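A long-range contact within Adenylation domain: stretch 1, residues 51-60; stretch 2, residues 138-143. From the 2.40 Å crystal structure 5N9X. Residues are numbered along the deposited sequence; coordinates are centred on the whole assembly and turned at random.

Stretch 1 51-60: SWAEGLADLL
Stretch 2 138-143: NVAALR

Residues 51-60 of the adenylation domain form an unbroken stretch of α-helix that continues beyond both ends, with phi/psi values close to -60/-45 throughout and i to i-4 backbone hydrogen bonds of 2.8 to 3.1 Å between N and O atoms, from Gly55 N to Ser51 O through Leu60 N to Leu56 O. Against it packs a second helical segment, which begins before Asn138; its backbone loosens towards Leu142 (phi/psi -90/-4), where Leu142 N makes only a weak bond of 3.3 Å to Val139 O. The two chains run in roughly opposite directions, with Arg143 beside Trp52 near the start of stretch 1 and Val139 further along it beside Leu56. The closest CA atoms across the stretches are those of Trp52 and Arg143, 4.8 Å apart, and the contact buries 444 Å² in total.

Ser51 contributes almost nothing: with chi1 at -93°, Ser51 CB stays 5.5 Å from Arg143 O. Trp52 is the centre of the contact and loses 118 Å² to the other stretch. Its CA-to-CB bond points sideways, but chi1 t (-175°) and chi2 of 2° bring the indole in against stretch 2. There Trp52 NE1 donates a hydrogen bond to Val139 O, 2.7 Å long with an N-H...O angle of 146°; the acceptor lies at the edge of the ring, near its plane, where the indole N-H can reach it. The same ring provides a broad apolar surface. Arg143 CA sits 3.5 Å from the centroid of the five-membered ring of Trp52, 5° off the normal, in a CH-pi contact, and Arg143 CG lies over the face, 3.6 Å from Trp52 CE3. Arg143 (chi1 t, chi2 -144°, chi3 t, chi4 104°) thus lays aliphatic carbon on the indole while its guanidinium finds hydrogen bonds elsewhere in the structure. Further apolar contacts run from Trp52 CZ2 to Val139 CG1 (3.8 Å) and from Trp52 CD1 to Leu142 CB (4.1 Å).

Ala53 and Glu54 turn the helix past the contact, Ala53 with its CB directed away. Gly55 then offers bare backbone to Leu142, whose CA-to-CB bond points toward stretch 1 and whose rotamer is m, p (-76°, 77°). The methyl packs directly on that backbone, Leu142 CD2 approaching Gly55 O to 3.2 Å.

One residue on, Leu56 (chi1 -84°, m; chi2 154°, t) starts sideways but carries its end nearer, placing CD2 3.6 Å from Val139 CG2. Both residues are buried, and Val139 (chi1 t) also sets its CG1, already against Trp52 CZ2, 4.0 Å from Leu56 CD1. Ala57, directed away, and Asp58 make no contact.

Leu59, partly exposed, is the last residue of the stretch to touch stretch 2. Its CA-to-CB bond points toward stretch 2 (chi1 172°, t; chi2 71°, p), and Leu59 CB lies 3.9 Å from Leu142 CD2, extending the apolar cover of that methyl beyond Gly55. Leu60 is buried but out of reach.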

ATOM      1  N   SER A  51       9.579 -15.529 -21.973  1.00 19.18           N
ATOM      2  CA  SER A  51      10.534 -15.283 -23.045  1.00 19.82           C
ATOM      3  C   SER A  51      11.050 -13.849 -23.099  1.00 16.17           C
ATOM      4  O   SER A  51      12.252 -13.610 -23.207  1.00 16.86           O
ATOM      5  CB  SER A  51       9.912 -15.626 -24.397  1.00 15.24           C
ATOM      6  OG  SER A  51      10.227 -16.949 -24.737  1.00 31.77           O
ATOM      7  N   TRP A  52      10.112 -12.913 -23.064  1.00 16.36           N
ATOM      8  CA  TRP A  52      10.376 -11.489 -23.157  1.00 15.25           C
ATOM      9  C   TRP A  52      11.320 -11.093 -22.008  1.00 23.58           C
ATOM     10  O   TRP A  52      12.365 -10.447 -22.211  1.00 22.25           O
ATOM     11  CB  TRP A  52       9.022 -10.763 -23.113  1.00 16.85           C
ATOM     12  CG  TRP A  52       9.006  -9.282 -23.305  1.00 21.86           C
ATOM     13  CD1 TRP A  52      10.076  -8.462 -23.553  1.00 22.42           C
ATOM     14  CD2 TRP A  52       7.841  -8.441 -23.325  1.00 15.24           C
ATOM     15  NE1 TRP A  52       9.644  -7.161 -23.690  1.00 20.42           N
ATOM     16  CE2 TRP A  52       8.277  -7.126 -23.556  1.00 15.52           C
ATOM     17  CE3 TRP A  52       6.473  -8.678 -23.152  1.00 18.26           C
ATOM     18  CZ2 TRP A  52       7.385  -6.041 -23.635  1.00 18.10           C
ATOM     19  CZ3 TRP A  52       5.588  -7.599 -23.212  1.00 14.13           C
ATOM     20  CH2 TRP A  52       6.046  -6.305 -23.453  1.00 22.35           C
ATOM     21  N   ALA A  53      10.974 -11.556 -20.807  1.00 19.24           N
ATOM     22  CA  ALA A  53      11.714 -11.228 -19.598  1.00 21.99           C
ATOM     23  C   ALA A  53      13.143 -11.769 -19.589  1.00 15.49           C
ATOM     24  O   ALA A  53      14.069 -11.055 -19.220  1.00 23.10           O
ATOM     25  CB  ALA A  53      10.941 -11.740 -18.370  1.00 20.37           C
ATOM     26  N   GLU A  54      13.320 -13.031 -19.962  1.00 16.81           N
ATOM     27  CA  GLU A  54      14.671 -13.577 -20.153  1.00 28.42           C
ATOM     28  C   GLU A  54      15.507 -12.730 -21.116  1.00 30.78           C
ATOM     29  O   GLU A  54      16.682 -12.418 -20.838  1.00 20.36           O
ATOM     30  CB  GLU A  54      14.618 -15.024 -20.665  1.00 19.90           C
ATOM     31  CG  GLU A  54      14.001 -16.019 -19.687  1.00 23.96           C
ATOM     32  CD  GLU A  54      14.812 -16.103 -18.396  1.00 33.21           C
ATOM     33  OE1 GLU A  54      16.065 -16.092 -18.488  1.00 25.20           O
ATOM     34  OE2 GLU A  54      14.200 -16.190 -17.303  1.00 29.14           O
ATOM     35  N   GLY A  55      14.902 -12.361 -22.244  1.00 23.51           N
ATOM     36  CA  GLY A  55      15.566 -11.476 -23.180  1.00 23.70           C
ATOM     37  C   GLY A  55      15.932 -10.130 -22.573  1.00 29.37           C
ATOM     38  O   GLY A  55      17.031  -9.616 -22.807  1.00 38.40           O
ATOM     39  N   LEU A  56      15.024  -9.542 -21.795  1.00 24.37           N
ATOM     40  CA  LEU A  56      15.291  -8.225 -21.230  1.00 22.17           C
ATOM     41  C   LEU A  56      16.443  -8.307 -20.250  1.00 21.77           C
ATOM     42  O   LEU A  56      17.218  -7.367 -20.102  1.00 24.52           O
ATOM     43  CB  LEU A  56      14.052  -7.652 -20.535  1.00 21.04           C
ATOM     44  CG  LEU A  56      13.051  -6.939 -21.443  1.00 28.99           C
ATOM     45  CD1 LEU A  56      11.623  -6.964 -20.875  1.00 22.12           C
ATOM     46  CD2 LEU A  56      13.507  -5.525 -21.724  1.00 23.95           C
ATOM     47  N   ALA A  57      16.535  -9.433 -19.561  1.00 19.93           N
ATOM     48  CA  ALA A  57      17.575  -9.605 -18.571  1.00 25.28           C
ATOM     49  C   ALA A  57      18.927  -9.666 -19.273  1.00 27.33           C
ATOM     50  O   ALA A  57      19.880  -8.994 -18.872  1.00 22.89           O
ATOM     51  CB  ALA A  57      17.329 -10.849 -17.746  1.00 18.62           C
ATOM     52  N   ASP A  58      18.995 -10.471 -20.330  1.00 27.51           N
ATOM     53  CA  ASP A  58      20.196 -10.537 -21.145  1.00 29.11           C
ATOM     54  C   ASP A  58      20.571  -9.130 -21.638  1.00 37.36           C
ATOM     55  O   ASP A  58      21.726  -8.706 -21.483  1.00 31.40           O
ATOM     56  CB  ASP A  58      20.010 -11.509 -22.317  1.00 23.76           C
ATOM     57  CG  ASP A  58      19.979 -12.967 -21.871  1.00 30.71           C
ATOM     58  OD1 ASP A  58      20.927 -13.393 -21.186  1.00 35.89           O
ATOM     59  OD2 ASP A  58      19.023 -13.702 -22.209  1.00 46.59           O
ATOM     60  N   LEU A  59      19.599  -8.394 -22.180  1.00 23.45           N
ATOM     61  CA  LEU A  59      19.834  -6.998 -22.544  1.00 27.89           C
ATOM     62  C   LEU A  59      20.366  -6.171 -21.361  1.00 36.15           C
ATOM     63  O   LEU A  59      21.333  -5.408 -21.506  1.00 40.73           O
ATOM     64  CB  LEU A  59      18.567  -6.351 -23.100  1.00 23.58           C
ATOM     65  CG  LEU A  59      18.728  -4.842 -23.319  1.00 31.62           C
ATOM     66  CD1 LEU A  59      19.646  -4.603 -24.493  1.00 25.41           C
ATOM     67  CD2 LEU A  59      17.394  -4.145 -23.537  1.00 24.38           C
ATOM     68  N   LEU A  60      19.761  -6.319 -20.191  1.00 26.86           N
ATOM     69  CA  LEU A  60      20.234  -5.546 -19.047  1.00 31.78           C
ATOM     70  C   LEU A  60      21.667  -5.932 -18.687  1.00 37.20           C
ATOM     71  O   LEU A  60      22.510  -5.064 -18.402  1.00 32.56           O
ATOM     72  CB  LEU A  60      19.312  -5.729 -17.850  1.00 24.57           C
ATOM     73  CG  LEU A  60      17.978  -5.005 -18.029  1.00 32.83           C
ATOM     74  CD1 LEU A  60      16.961  -5.488 -16.991  1.00 28.68           C
ATOM     75  CD2 LEU A  60      18.156  -3.493 -17.992  1.00 23.50           C
ATOM     76  N   ASN A 138      12.641   0.262 -26.644  1.00 28.14           N
ATOM     77  CA  ASN A 138      13.654  -0.762 -26.449  1.00 29.01           C
ATOM     78  C   ASN A 138      13.059  -2.028 -25.827  1.00 34.62           C
ATOM     79  O   ASN A 138      13.317  -3.124 -26.310  1.00 37.11           O
ATOM     80  CB  ASN A 138      14.793  -0.242 -25.580  1.00 31.54           C
ATOM     81  CG  ASN A 138      15.796   0.597 -26.360  1.00 46.02           C
ATOM     82  OD1 ASN A 138      16.465   1.463 -25.787  1.00 41.29           O
ATOM     83  ND2 ASN A 138      15.904   0.348 -27.667  1.00 42.90           N
ATOM     84  N   VAL A 139      12.259  -1.874 -24.768  1.00 32.80           N
ATOM     85  CA  VAL A 139      11.649  -3.007 -24.066  1.00 33.99           C
ATOM     86  C   VAL A 139      10.626  -3.752 -24.935  1.00 31.24           C
ATOM     87  O   VAL A 139      10.623  -4.987 -24.965  1.00 24.86           O
ATOM     88  CB  VAL A 139      10.967  -2.547 -22.739  1.00 36.77           C
ATOM     89  CG1 VAL A 139       9.987  -3.593 -22.213  1.00 26.89           C
ATOM     90  CG2 VAL A 139      12.022  -2.225 -21.687  1.00 30.76           C
ATOM     91  N   ALA A 140       9.783  -3.002 -25.647  1.00 26.00           N
ATOM     92  CA  ALA A 140       8.813  -3.577 -26.588  1.00 27.78           C
ATOM     93  C   ALA A 140       9.457  -4.423 -27.685  1.00 28.00           C
ATOM     94  O   ALA A 140       8.833  -5.338 -28.227  1.00 47.00           O
ATOM     95  CB  ALA A 140       7.971  -2.469 -27.230  1.00 29.98           C
ATOM     96  N   ALA A 141      10.701  -4.113 -28.013  1.00 27.16           N
ATOM     97  CA  ALA A 141      11.380  -4.740 -29.142  1.00 35.06           C
ATOM     98  C   ALA A 141      11.731  -6.189 -28.874  1.00 33.17           C
ATOM     99  O   ALA A 141      11.858  -6.975 -29.809  1.00 38.78           O
ATOM    100  CB  ALA A 141      12.649  -3.958 -29.496  1.00 26.95           C
ATOM    101  N   LEU A 142      11.919  -6.537 -27.605  1.00 37.16           N
ATOM    102  CA  LEU A 142      12.334  -7.892 -27.250  1.00 34.52           C
ATOM    103  C   LEU A 142      11.124  -8.802 -27.030  1.00 30.85           C
ATOM    104  O   LEU A 142      11.279 -10.002 -26.813  1.00 29.90           O
ATOM    105  CB  LEU A 142      13.247  -7.874 -26.010  1.00 34.46           C
ATOM    106  CG  LEU A 142      14.702  -7.408 -26.238  1.00 32.55           C
ATOM    107  CD1 LEU A 142      14.803  -5.908 -26.360  1.00 35.50           C
ATOM    108  CD2 LEU A 142      15.670  -7.887 -25.171  1.00 32.37           C
ATOM    109  N   ARG A 143       9.927  -8.220 -27.120  1.00 36.42           N
ATOM    110  CA  ARG A 143       8.669  -8.931 -26.882  1.00 33.01           C
ATOM    111  C   ARG A 143       8.442 -10.083 -27.850  1.00 35.33           C
ATOM    112  O   ARG A 143       8.410 -11.244 -27.442  1.00 46.66           O
ATOM    113  CB  ARG A 143       7.494  -7.962 -26.972  1.00 36.43           C
ATOM    114  CG  ARG A 143       6.145  -8.597 -26.707  1.00 32.82           C
ATOM    115  CD  ARG A 143       5.103  -7.976 -27.584  1.00 32.92           C
ATOM    116  NE  ARG A 143       3.786  -8.538 -27.329  1.00 40.77           N
ATOM    117  CZ  ARG A 143       2.837  -7.904 -26.650  1.00 36.89           C
ATOM    118  NH1 ARG A 143       3.070  -6.686 -26.173  1.00 30.07           N
ATOM    119  NH2 ARG A 143       1.658  -8.480 -26.457  1.00 34.14           N
TER